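Local atomic coordinates of conjugal transfer protein TRWB (Escherichia coli, PDB entry 1E9R), a protein that probably acts as an ATP-driven ring motor of bacterial conjugation, coupling the DNA to be transferred to the secretion channel as a hexamer resembling F1-ATPase and ring helicases. Residues B[54-59]-B[339-344]; B[286-291]-B[311-316]. One frame throughout, in Å; residues are numbered along the deposited sequence.

Contact 1. Residues B[54-59]-B[339-344]; sequences RHLLVN and SLVVLG
Strands 56-59 and 339-342 run in parallel, their axes 4.7 Å apart at closest approach and inclined by 14°. H55, L57 and N59 face the partner with their backbone polar groups: S339 N donates to H55 O, L57 N to S339 O and V341 N to L57 O, and N59 N reaches V341 O at 2.8 Å. The last bond, from L343 N to N59 O, is also the shortest, 2.7 Å, and almost straight at 175°. On the face carrying L56, V58, S339 and V341, L56 holds its CG anti to the backbone N (chi1 -178°), and the turn at chi2 then carries CD1 across to the neighbouring strand, 3.5 Å from S339 CB and 3.8 Å from V341 CG2. A small serine leaves room for that methyl, while its OG is hydrogen-bonded to the backbone N of A410. The pair lies where the parallel part of the P-loop NTPase sheet ends, since 339-342 has the antiparallel strand 404-408 on its other side. Helix 66-79 packs over the L56 face through L69, L70 and L73, which suits branched aliphatic residues. On the other face are L57, N59, L340 and V342; the last three meet helix 350-360 at M356, S359 and L360, and L57 touches F337. L340 CD1 reaches back toward the neighbouring strand, 3.6 Å from L57 O. N59 ND2 donates to L315 O of strand 309-315, a bond that suits an amide side chain. Beyond the paired residues L343 crosses V58 obliquely, CD1 against CG1 at 4.1 Å, and touches T64 and K66.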
# COMPACT_ATOMS: atom_id res chain seq x y z
N ARG B 54 -6.10 -3.31 -34.86
CA ARG B 54 -5.91 -3.88 -33.53
C ARG B 54 -4.81 -3.08 -32.80
O ARG B 54 -4.38 -3.42 -31.70
CB ARG B 54 -5.59 -5.38 -33.59
CG ARG B 54 -6.83 -6.23 -33.87
CD ARG B 54 -6.59 -7.76 -33.75
NE ARG B 54 -5.64 -8.29 -34.75
CZ ARG B 54 -5.28 -9.57 -34.85
NH1 ARG B 54 -5.78 -10.47 -34.01
NH2 ARG B 54 -4.42 -9.96 -35.78
N HIS B 55 -4.36 -2.01 -33.45
CA HIS B 55 -3.40 -1.06 -32.90
C HIS B 55 -1.97 -1.49 -32.63
O HIS B 55 -1.67 -2.68 -32.50
CB HIS B 55 -4.03 -0.44 -31.65
CG HIS B 55 -5.49 -0.18 -31.80
ND1 HIS B 55 -6.00 0.60 -32.81
CD2 HIS B 55 -6.56 -0.69 -31.15
CE1 HIS B 55 -7.33 0.55 -32.78
NE2 HIS B 55 -7.69 -0.23 -31.78
N LEU B 56 -1.11 -0.48 -32.55
CA LEU B 56 0.32 -0.67 -32.34
C LEU B 56 0.89 0.23 -31.26
O LEU B 56 0.71 1.46 -31.29
CB LEU B 56 1.06 -0.38 -33.65
CG LEU B 56 2.58 -0.57 -33.62
CD1 LEU B 56 2.90 -2.05 -33.57
CD2 LEU B 56 3.21 0.05 -34.86
N LEU B 57 1.61 -0.38 -30.32
CA LEU B 57 2.24 0.36 -29.24
C LEU B 57 3.74 0.37 -29.48
O LEU B 57 4.36 -0.68 -29.56
CB LEU B 57 1.91 -0.31 -27.90
CG LEU B 57 2.40 0.41 -26.64
CD1 LEU B 57 1.84 1.82 -26.60
CD2 LEU B 57 1.95 -0.35 -25.42
N VAL B 58 4.33 1.56 -29.62
CA VAL B 58 5.77 1.68 -29.86
C VAL B 58 6.46 2.11 -28.58
O VAL B 58 6.46 3.28 -28.22
CB VAL B 58 6.07 2.72 -30.96
CG1 VAL B 58 7.55 2.78 -31.22
CG2 VAL B 58 5.33 2.35 -32.22
N ASN B 59 7.07 1.14 -27.90
CA ASN B 59 7.72 1.37 -26.61
C ASN B 59 9.25 1.53 -26.70
O ASN B 59 9.94 0.67 -27.25
CB ASN B 59 7.35 0.20 -25.68
CG ASN B 59 7.63 0.47 -24.22
OD1 ASN B 59 7.70 -0.45 -23.43
ND2 ASN B 59 7.77 1.74 -23.85
N SER B 339 -0.41 -5.15 -31.20
CA SER B 339 0.91 -5.29 -31.80
C SER B 339 1.87 -4.41 -31.01
O SER B 339 1.51 -3.32 -30.56
CB SER B 339 0.90 -4.86 -33.28
OG SER B 339 0.26 -5.82 -34.11
N LEU B 340 3.10 -4.89 -30.84
CA LEU B 340 4.10 -4.17 -30.05
C LEU B 340 5.46 -4.01 -30.73
O LEU B 340 5.89 -4.86 -31.50
CB LEU B 340 4.29 -4.91 -28.72
CG LEU B 340 5.53 -4.60 -27.86
CD1 LEU B 340 5.37 -3.25 -27.19
CD2 LEU B 340 5.71 -5.68 -26.82
N VAL B 341 6.12 -2.90 -30.43
CA VAL B 341 7.46 -2.64 -30.93
C VAL B 341 8.28 -2.20 -29.72
O VAL B 341 7.88 -1.30 -28.98
CB VAL B 341 7.51 -1.52 -31.99
CG1 VAL B 341 8.95 -1.32 -32.45
CG2 VAL B 341 6.64 -1.88 -33.19
N VAL B 342 9.42 -2.86 -29.51
CA VAL B 342 10.30 -2.56 -28.40
C VAL B 342 11.59 -1.95 -28.94
O VAL B 342 12.34 -2.63 -29.63
CB VAL B 342 10.64 -3.84 -27.60
CG1 VAL B 342 11.69 -3.54 -26.55
CG2 VAL B 342 9.37 -4.39 -26.95
N LEU B 343 11.84 -0.68 -28.64
CA LEU B 343 13.06 0.01 -29.08
C LEU B 343 14.08 0.00 -27.96
O LEU B 343 15.15 0.62 -28.05
CB LEU B 343 12.75 1.45 -29.48
CG LEU B 343 12.18 1.65 -30.88
CD1 LEU B 343 11.04 0.70 -31.11
CD2 LEU B 343 11.71 3.07 -31.05
N GLY B 344 13.73 -0.70 -26.88
CA GLY B 344 14.62 -0.81 -25.74
C GLY B 344 14.74 0.37 -24.79
O GLY B 344 14.85 1.53 -25.22

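Contact 2. Residues B[286-291]-B[311-316]; sequences DELASL and VVAGLQ
E287 sets out with CG anti to its backbone N (chi1 171°) and then bends sharply at chi2 (51°), so that a side chain whose CB points away from strand 309-315 curls back and brings its carboxylate to the strand's end. There OE1 accepts the N-H of Q316 at 2.8 Å through its syn lone pair, while OE2 uses its anti lone pair on A289 N, also 2.8 Å away. Two backbone donors, one from each segment, thus fix the rotation of the carboxylate and would probably favour its ionised form. The CB of Q316 lies 3.5 Å from E287 OE1, and its amide plane stands 86° from the carboxylate. Its OE1 makes a weak hydrogen bond to T302 OG1 of a neighbouring subunit, so the strand end lies at a subunit interface. The D286-E287 pair directly follows strand 281-285 and the hydrophobic run that strand carries, consistent with a Walker B motif of a P-loop NTPase. An alanine in place of E287 removes the carboxylate, which would probably loosen both the loop's hold on the strand end, through Q316 N, and the loop's own turn, through A289 N, leaving the backbone bond from L288 N to G314 O, 2.9 Å, as the hydrogen bond across. Glycine suits position 314 because a CB there would fall 2.3 Å from D286 O, a clash; instead the bare G314 CA sits 3.4 Å from D286 O. L315 CD1 approaches E287 OE2 and rests against A289 CB at 4.2 Å, and L288 CD2 meets the small A313 CB, with F337 flanking L288 and A313.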
# COMPACT_ATOMS: atom_id res chain seq x y z
N ASP B 286 2.18 10.70 -30.58
CA ASP B 286 3.63 10.68 -30.35
C ASP B 286 4.05 10.10 -29.00
O ASP B 286 4.98 9.31 -28.92
CB ASP B 286 4.20 12.08 -30.48
CG ASP B 286 3.68 13.03 -29.42
OD1 ASP B 286 2.44 13.12 -29.25
OD2 ASP B 286 4.51 13.67 -28.75
N GLU B 287 3.37 10.53 -27.94
CA GLU B 287 3.64 10.06 -26.59
C GLU B 287 2.31 9.98 -25.86
O GLU B 287 1.67 10.98 -25.58
CB GLU B 287 4.58 11.03 -25.87
CG GLU B 287 4.76 10.73 -24.39
CD GLU B 287 5.12 9.28 -24.12
OE1 GLU B 287 6.16 8.82 -24.63
OE2 GLU B 287 4.36 8.61 -23.39
N LEU B 288 1.91 8.75 -25.55
CA LEU B 288 0.65 8.48 -24.88
C LEU B 288 0.55 9.06 -23.46
O LEU B 288 -0.51 9.57 -23.06
CB LEU B 288 0.43 6.97 -24.87
CG LEU B 288 -0.92 6.38 -24.46
CD1 LEU B 288 -2.02 6.97 -25.27
CD2 LEU B 288 -0.86 4.89 -24.66
N ALA B 289 1.65 9.01 -22.71
CA ALA B 289 1.68 9.50 -21.34
C ALA B 289 1.85 11.02 -21.16
O ALA B 289 1.90 11.51 -20.04
CB ALA B 289 2.77 8.76 -20.55
N SER B 290 1.93 11.77 -22.27
CA SER B 290 2.06 13.22 -22.22
C SER B 290 0.71 13.89 -22.24
O SER B 290 0.58 15.06 -21.89
CB SER B 290 2.87 13.75 -23.40
OG SER B 290 4.25 13.56 -23.16
N LEU B 291 -0.30 13.13 -22.67
CA LEU B 291 -1.66 13.64 -22.71
C LEU B 291 -2.26 13.40 -21.34
O LEU B 291 -1.65 12.74 -20.50
CB LEU B 291 -2.46 12.88 -23.78
CG LEU B 291 -2.03 12.99 -25.24
CD1 LEU B 291 -2.95 12.17 -26.10
CD2 LEU B 291 -2.06 14.43 -25.70
N VAL B 311 -4.90 2.93 -34.34
CA VAL B 311 -4.09 3.78 -33.47
C VAL B 311 -2.64 3.33 -33.33
O VAL B 311 -2.36 2.14 -33.19
CB VAL B 311 -4.71 3.88 -32.05
CG1 VAL B 311 -3.91 4.87 -31.19
CG2 VAL B 311 -6.17 4.30 -32.16
N VAL B 312 -1.73 4.29 -33.39
CA VAL B 312 -0.30 4.02 -33.24
C VAL B 312 0.14 5.00 -32.18
O VAL B 312 0.03 6.21 -32.37
CB VAL B 312 0.48 4.29 -34.54
CG1 VAL B 312 1.96 4.03 -34.32
CG2 VAL B 312 -0.05 3.41 -35.66
N ALA B 313 0.61 4.48 -31.05
CA ALA B 313 1.01 5.34 -29.95
C ALA B 313 2.42 5.06 -29.48
O ALA B 313 2.82 3.91 -29.34
CB ALA B 313 0.03 5.19 -28.78
N GLY B 314 3.18 6.12 -29.25
CA GLY B 314 4.53 5.97 -28.75
C GLY B 314 4.43 6.02 -27.24
O GLY B 314 3.52 6.65 -26.70
N LEU B 315 5.36 5.35 -26.55
CA LEU B 315 5.37 5.33 -25.08
C LEU B 315 6.80 5.24 -24.61
O LEU B 315 7.41 4.19 -24.75
CB LEU B 315 4.59 4.12 -24.56
CG LEU B 315 4.49 3.99 -23.03
CD1 LEU B 315 3.66 5.14 -22.50
CD2 LEU B 315 3.87 2.65 -22.65
N GLN B 316 7.34 6.32 -24.05
CA GLN B 316 8.72 6.28 -23.59
C GLN B 316 8.86 5.68 -22.19
O GLN B 316 9.87 5.04 -21.90
CB GLN B 316 9.35 7.67 -23.60
CG GLN B 316 8.96 8.53 -22.43
CD GLN B 316 9.94 9.68 -22.21
OE1 GLN B 316 10.27 10.42 -23.14
NE2 GLN B 316 10.39 9.85 -20.96

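The two contacts lie about 10 Å apart, centre to centre, in one sheet, where strand 56-59 sits between 339-342, its partner in contact 1, and 309-315, the strand of contact 2. They are joined directly: V58 N is 2.8 Å from A313 O and N59 ND2 is 2.6 Å from L315 O, both probable hydrogen bonds, while L57 CD1 packs 3.6 Å from A313 O. The probable Walker A loop, G60 to S67, follows N59; its backbone amides appear to hold a sulfate ion, perhaps marking a phosphate site. The side chain of L343 lies about 5 Å from a bound sulfate, probably the one held by the loop, and L343 and Q316 both touch K66, so the contacts flank what is probably the nucleotide-phosphate pocket.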